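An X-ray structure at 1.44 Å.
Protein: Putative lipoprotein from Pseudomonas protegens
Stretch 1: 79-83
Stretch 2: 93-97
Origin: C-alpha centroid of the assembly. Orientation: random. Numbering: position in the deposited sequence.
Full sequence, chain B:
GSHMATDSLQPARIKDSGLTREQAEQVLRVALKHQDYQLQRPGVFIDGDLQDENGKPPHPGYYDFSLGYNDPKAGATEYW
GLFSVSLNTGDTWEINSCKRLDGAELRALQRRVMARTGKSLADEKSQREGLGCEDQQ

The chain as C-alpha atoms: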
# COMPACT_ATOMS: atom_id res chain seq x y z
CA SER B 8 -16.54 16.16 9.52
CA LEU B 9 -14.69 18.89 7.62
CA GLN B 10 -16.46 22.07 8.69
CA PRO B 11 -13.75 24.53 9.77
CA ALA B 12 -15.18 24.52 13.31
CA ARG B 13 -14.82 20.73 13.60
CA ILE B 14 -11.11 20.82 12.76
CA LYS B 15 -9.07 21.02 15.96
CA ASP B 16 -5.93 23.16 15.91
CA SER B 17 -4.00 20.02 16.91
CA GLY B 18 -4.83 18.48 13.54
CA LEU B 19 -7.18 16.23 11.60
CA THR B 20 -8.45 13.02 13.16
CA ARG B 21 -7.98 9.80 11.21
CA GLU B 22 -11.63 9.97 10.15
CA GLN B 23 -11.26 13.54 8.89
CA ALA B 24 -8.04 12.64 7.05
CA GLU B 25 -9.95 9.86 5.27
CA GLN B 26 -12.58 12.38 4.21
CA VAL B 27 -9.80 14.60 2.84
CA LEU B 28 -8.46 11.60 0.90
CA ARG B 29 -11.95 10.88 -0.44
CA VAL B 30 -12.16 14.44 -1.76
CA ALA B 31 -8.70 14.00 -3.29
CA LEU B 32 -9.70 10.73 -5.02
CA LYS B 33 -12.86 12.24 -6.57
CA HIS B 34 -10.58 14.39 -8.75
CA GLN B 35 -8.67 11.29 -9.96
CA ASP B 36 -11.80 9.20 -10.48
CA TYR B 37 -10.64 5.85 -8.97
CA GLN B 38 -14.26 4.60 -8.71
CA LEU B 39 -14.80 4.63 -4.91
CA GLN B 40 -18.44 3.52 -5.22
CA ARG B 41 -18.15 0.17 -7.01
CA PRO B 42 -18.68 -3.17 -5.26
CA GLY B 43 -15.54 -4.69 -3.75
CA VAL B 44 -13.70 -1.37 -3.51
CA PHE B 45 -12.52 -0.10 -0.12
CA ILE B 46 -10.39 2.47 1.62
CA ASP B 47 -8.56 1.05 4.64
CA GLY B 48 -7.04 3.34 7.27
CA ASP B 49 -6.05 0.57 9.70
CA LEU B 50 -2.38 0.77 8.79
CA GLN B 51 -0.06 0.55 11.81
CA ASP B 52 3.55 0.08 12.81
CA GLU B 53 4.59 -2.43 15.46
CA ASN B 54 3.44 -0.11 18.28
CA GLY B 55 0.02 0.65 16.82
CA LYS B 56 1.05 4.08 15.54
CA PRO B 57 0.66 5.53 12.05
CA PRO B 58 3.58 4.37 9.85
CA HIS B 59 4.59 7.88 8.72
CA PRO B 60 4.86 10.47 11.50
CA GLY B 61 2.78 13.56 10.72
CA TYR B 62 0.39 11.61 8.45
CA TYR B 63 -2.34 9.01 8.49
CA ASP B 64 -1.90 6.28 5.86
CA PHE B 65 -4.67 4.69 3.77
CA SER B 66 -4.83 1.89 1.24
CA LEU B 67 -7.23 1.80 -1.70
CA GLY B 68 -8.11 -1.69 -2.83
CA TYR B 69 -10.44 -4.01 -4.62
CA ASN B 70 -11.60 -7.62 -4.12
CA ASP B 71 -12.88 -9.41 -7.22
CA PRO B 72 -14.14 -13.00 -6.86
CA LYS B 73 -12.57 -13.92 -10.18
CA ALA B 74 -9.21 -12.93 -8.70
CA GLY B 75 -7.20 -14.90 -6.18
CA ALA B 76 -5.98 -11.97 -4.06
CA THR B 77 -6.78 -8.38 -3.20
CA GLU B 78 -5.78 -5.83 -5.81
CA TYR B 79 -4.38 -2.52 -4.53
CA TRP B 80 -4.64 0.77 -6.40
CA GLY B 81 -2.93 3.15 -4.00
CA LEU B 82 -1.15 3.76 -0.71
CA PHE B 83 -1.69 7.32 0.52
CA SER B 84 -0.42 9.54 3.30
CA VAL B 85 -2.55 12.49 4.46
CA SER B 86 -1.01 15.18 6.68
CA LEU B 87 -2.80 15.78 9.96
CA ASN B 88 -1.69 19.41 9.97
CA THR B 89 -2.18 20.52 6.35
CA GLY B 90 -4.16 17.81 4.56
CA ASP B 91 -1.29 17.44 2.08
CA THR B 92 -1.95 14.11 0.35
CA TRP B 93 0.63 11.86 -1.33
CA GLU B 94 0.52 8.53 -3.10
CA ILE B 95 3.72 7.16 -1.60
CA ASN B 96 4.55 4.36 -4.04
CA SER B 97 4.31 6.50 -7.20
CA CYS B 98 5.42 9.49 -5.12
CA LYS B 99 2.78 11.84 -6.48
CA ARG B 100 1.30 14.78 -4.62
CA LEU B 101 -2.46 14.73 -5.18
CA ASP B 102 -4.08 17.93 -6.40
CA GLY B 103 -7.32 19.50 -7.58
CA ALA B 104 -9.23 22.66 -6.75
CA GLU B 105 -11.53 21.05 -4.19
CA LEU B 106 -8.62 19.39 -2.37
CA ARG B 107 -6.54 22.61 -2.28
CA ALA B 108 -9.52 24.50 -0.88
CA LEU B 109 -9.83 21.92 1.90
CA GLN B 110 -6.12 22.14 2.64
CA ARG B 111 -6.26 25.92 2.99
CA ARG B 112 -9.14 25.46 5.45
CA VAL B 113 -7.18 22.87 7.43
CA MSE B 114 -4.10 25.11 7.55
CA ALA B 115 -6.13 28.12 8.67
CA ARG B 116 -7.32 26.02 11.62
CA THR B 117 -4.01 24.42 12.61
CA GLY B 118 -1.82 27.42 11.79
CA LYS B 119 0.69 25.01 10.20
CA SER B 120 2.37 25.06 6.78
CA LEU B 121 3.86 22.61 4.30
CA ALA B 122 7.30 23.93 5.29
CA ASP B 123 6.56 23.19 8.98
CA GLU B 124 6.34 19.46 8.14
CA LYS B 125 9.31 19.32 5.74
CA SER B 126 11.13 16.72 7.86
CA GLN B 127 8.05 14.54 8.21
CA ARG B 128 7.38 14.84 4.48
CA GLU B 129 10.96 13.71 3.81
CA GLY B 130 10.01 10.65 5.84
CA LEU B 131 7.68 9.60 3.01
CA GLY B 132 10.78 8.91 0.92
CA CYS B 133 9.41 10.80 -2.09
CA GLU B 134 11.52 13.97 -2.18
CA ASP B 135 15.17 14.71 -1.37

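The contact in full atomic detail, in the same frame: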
# COMPACT_ATOMS: atom_id res chain seq x y z
N TYR B 79 -4.53 -3.84 -5.15
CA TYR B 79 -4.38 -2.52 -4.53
C TYR B 79 -4.06 -1.45 -5.57
O TYR B 79 -3.29 -1.66 -6.50
CB TYR B 79 -3.32 -2.56 -3.43
CG TYR B 79 -3.74 -3.48 -2.30
CD1 TYR B 79 -4.53 -3.02 -1.26
CD2 TYR B 79 -3.37 -4.83 -2.31
CE1 TYR B 79 -4.93 -3.88 -0.24
CE2 TYR B 79 -3.75 -5.67 -1.31
CZ TYR B 79 -4.54 -5.20 -0.28
OH TYR B 79 -4.90 -6.05 0.72
N TRP B 80 -4.72 -0.30 -5.42
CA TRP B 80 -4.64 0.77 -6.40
C TRP B 80 -3.84 1.96 -5.88
O TRP B 80 -3.40 2.81 -6.65
CB TRP B 80 -6.05 1.23 -6.76
CG TRP B 80 -6.86 0.21 -7.53
CD1 TRP B 80 -6.39 -0.89 -8.20
CD2 TRP B 80 -8.28 0.20 -7.70
NE1 TRP B 80 -7.44 -1.57 -8.78
CE2 TRP B 80 -8.61 -0.92 -8.48
CE3 TRP B 80 -9.30 1.04 -7.25
CZ2 TRP B 80 -9.92 -1.23 -8.83
CZ3 TRP B 80 -10.61 0.74 -7.61
CH2 TRP B 80 -10.91 -0.39 -8.39
N GLY B 81 -3.69 2.05 -4.56
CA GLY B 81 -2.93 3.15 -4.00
C GLY B 81 -2.62 2.99 -2.52
O GLY B 81 -3.36 2.34 -1.78
N LEU B 82 -1.52 3.61 -2.11
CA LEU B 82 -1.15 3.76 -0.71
C LEU B 82 -0.91 5.25 -0.52
O LEU B 82 -0.05 5.82 -1.18
CB LEU B 82 0.12 2.97 -0.38
CG LEU B 82 0.68 3.15 1.04
CD1 LEU B 82 -0.35 2.77 2.11
CD2 LEU B 82 1.96 2.32 1.25
N PHE B 83 -1.68 5.86 0.37
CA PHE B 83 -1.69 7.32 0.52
C PHE B 83 -1.32 7.73 1.92
O PHE B 83 -1.62 7.03 2.89
CB PHE B 83 -3.09 7.86 0.20
CG PHE B 83 -3.58 7.49 -1.16
CD1 PHE B 83 -4.33 6.33 -1.36
CD2 PHE B 83 -3.29 8.28 -2.26
CE1 PHE B 83 -4.78 5.99 -2.63
CE2 PHE B 83 -3.74 7.94 -3.54
CZ PHE B 83 -4.48 6.80 -3.72
N TRP B 93 -0.31 12.49 -0.41
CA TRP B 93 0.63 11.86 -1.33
C TRP B 93 0.28 10.40 -1.57
O TRP B 93 -0.11 9.68 -0.65
CB TRP B 93 2.05 11.91 -0.76
CG TRP B 93 2.68 13.26 -0.81
CD1 TRP B 93 2.43 14.32 0.03
CD2 TRP B 93 3.67 13.70 -1.73
NE1 TRP B 93 3.20 15.40 -0.33
CE2 TRP B 93 3.98 15.05 -1.41
CE3 TRP B 93 4.33 13.10 -2.80
CZ2 TRP B 93 4.92 15.79 -2.12
CZ3 TRP B 93 5.27 13.84 -3.50
CH2 TRP B 93 5.54 15.17 -3.16
N GLU B 94 0.47 9.96 -2.81
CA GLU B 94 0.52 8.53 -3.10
C GLU B 94 2.00 8.17 -2.98
O GLU B 94 2.83 8.68 -3.73
CB GLU B 94 -0.00 8.25 -4.50
CG GLU B 94 -0.65 6.87 -4.66
CD GLU B 94 0.36 5.74 -4.66
OE1 GLU B 94 1.54 5.99 -4.97
OE2 GLU B 94 -0.02 4.59 -4.34
N ILE B 95 2.33 7.30 -2.02
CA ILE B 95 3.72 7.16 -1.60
C ILE B 95 4.48 5.99 -2.25
O ILE B 95 5.64 5.74 -1.92
CB ILE B 95 3.86 7.15 -0.06
CG1 ILE B 95 3.07 6.01 0.59
CG2 ILE B 95 3.39 8.48 0.51
CD1 ILE B 95 3.44 5.79 2.06
N ASN B 96 3.84 5.30 -3.18
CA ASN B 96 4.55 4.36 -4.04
C ASN B 96 4.96 5.03 -5.36
O ASN B 96 6.12 4.95 -5.76
CB ASN B 96 3.70 3.11 -4.29
CG ASN B 96 3.72 2.18 -3.11
OD1 ASN B 96 4.74 2.07 -2.42
ND2 ASN B 96 2.61 1.51 -2.86
N SER B 97 4.02 5.71 -6.00
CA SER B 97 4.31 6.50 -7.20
C SER B 97 4.95 7.84 -6.86
O SER B 97 5.49 8.51 -7.73
CB SER B 97 3.03 6.73 -7.99
OG SER B 97 2.12 7.54 -7.26

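The two stretches meet where an antiparallel pairing of strands comes to its end, and three residues cover most of the surface: L82, E94 and F83. Stretch 1 is strand throughout, whereas stretch 2 is strand only at W93 and E94 before turning into a loop. The register is set by F83 and E94, a non-hydrogen-bonded antiparallel pair with their CA atoms 4.4 Å apart. At such a pair the N-H and C=O groups of the two residues do not bond across to each other, and the flanking positions carry the bonding. Here F83 CA lies 3.1 Å from W93 O and E94 CA lies 3.4 Å from L82 O, both as CA-H...O contacts, as is common where antiparallel strands lie close at a non-hydrogen-bonded pair.

L82 is bonded through both of its backbone polar atoms, but by different means. Its carbonyl takes a regular backbone hydrogen bond from I95, with I95 N 2.9 Å from L82 O. Its amide has no backbone partner in stretch 2, which has already left the strand. Instead the side chain of E94 supplies the acceptor: L82 N donates to E94 OE2 at 2.9 Å and nearly straight, at 168°. A carboxylate thus stands in for a missing strand carbonyl.

E94 can do this because its chain bends, with chi1 t and chi2 m, bringing its end nearer to stretch 1 than its CA-to-CB direction alone would suggest. The other carboxylate oxygen faces its own loop. E94 OE1 accepts from N96 N at 3.0 Å, from S97 N at 2.7 Å and from S97 OG at 2.8 Å, so one buried acidic group ties the turn together while also bonding the neighbouring strand. With this many donors around it, the carboxylate is well compensated for its burial.

G81 CA sits 3.3 Å from E94 OE2. The position is sterically restricted by F83, not by the carboxylate: an ideal CB on G81 would fall 2.5 Å from F83 CE1, in space the ring occupies. F83 and E94 point to the same face of the sheet, and the ring packs against the aliphatic part of the glutamate, F83 CE2 to E94 CG at 3.5 Å.

The side chain of L82 makes apolar contact with I95, L82 CG to I95 CG1 at 3.8 Å, the isoleucine's end coming nearer after a sideways start. N96 points toward stretch 1 and completes the cover, its ND2 3.8 Å from L82 CB.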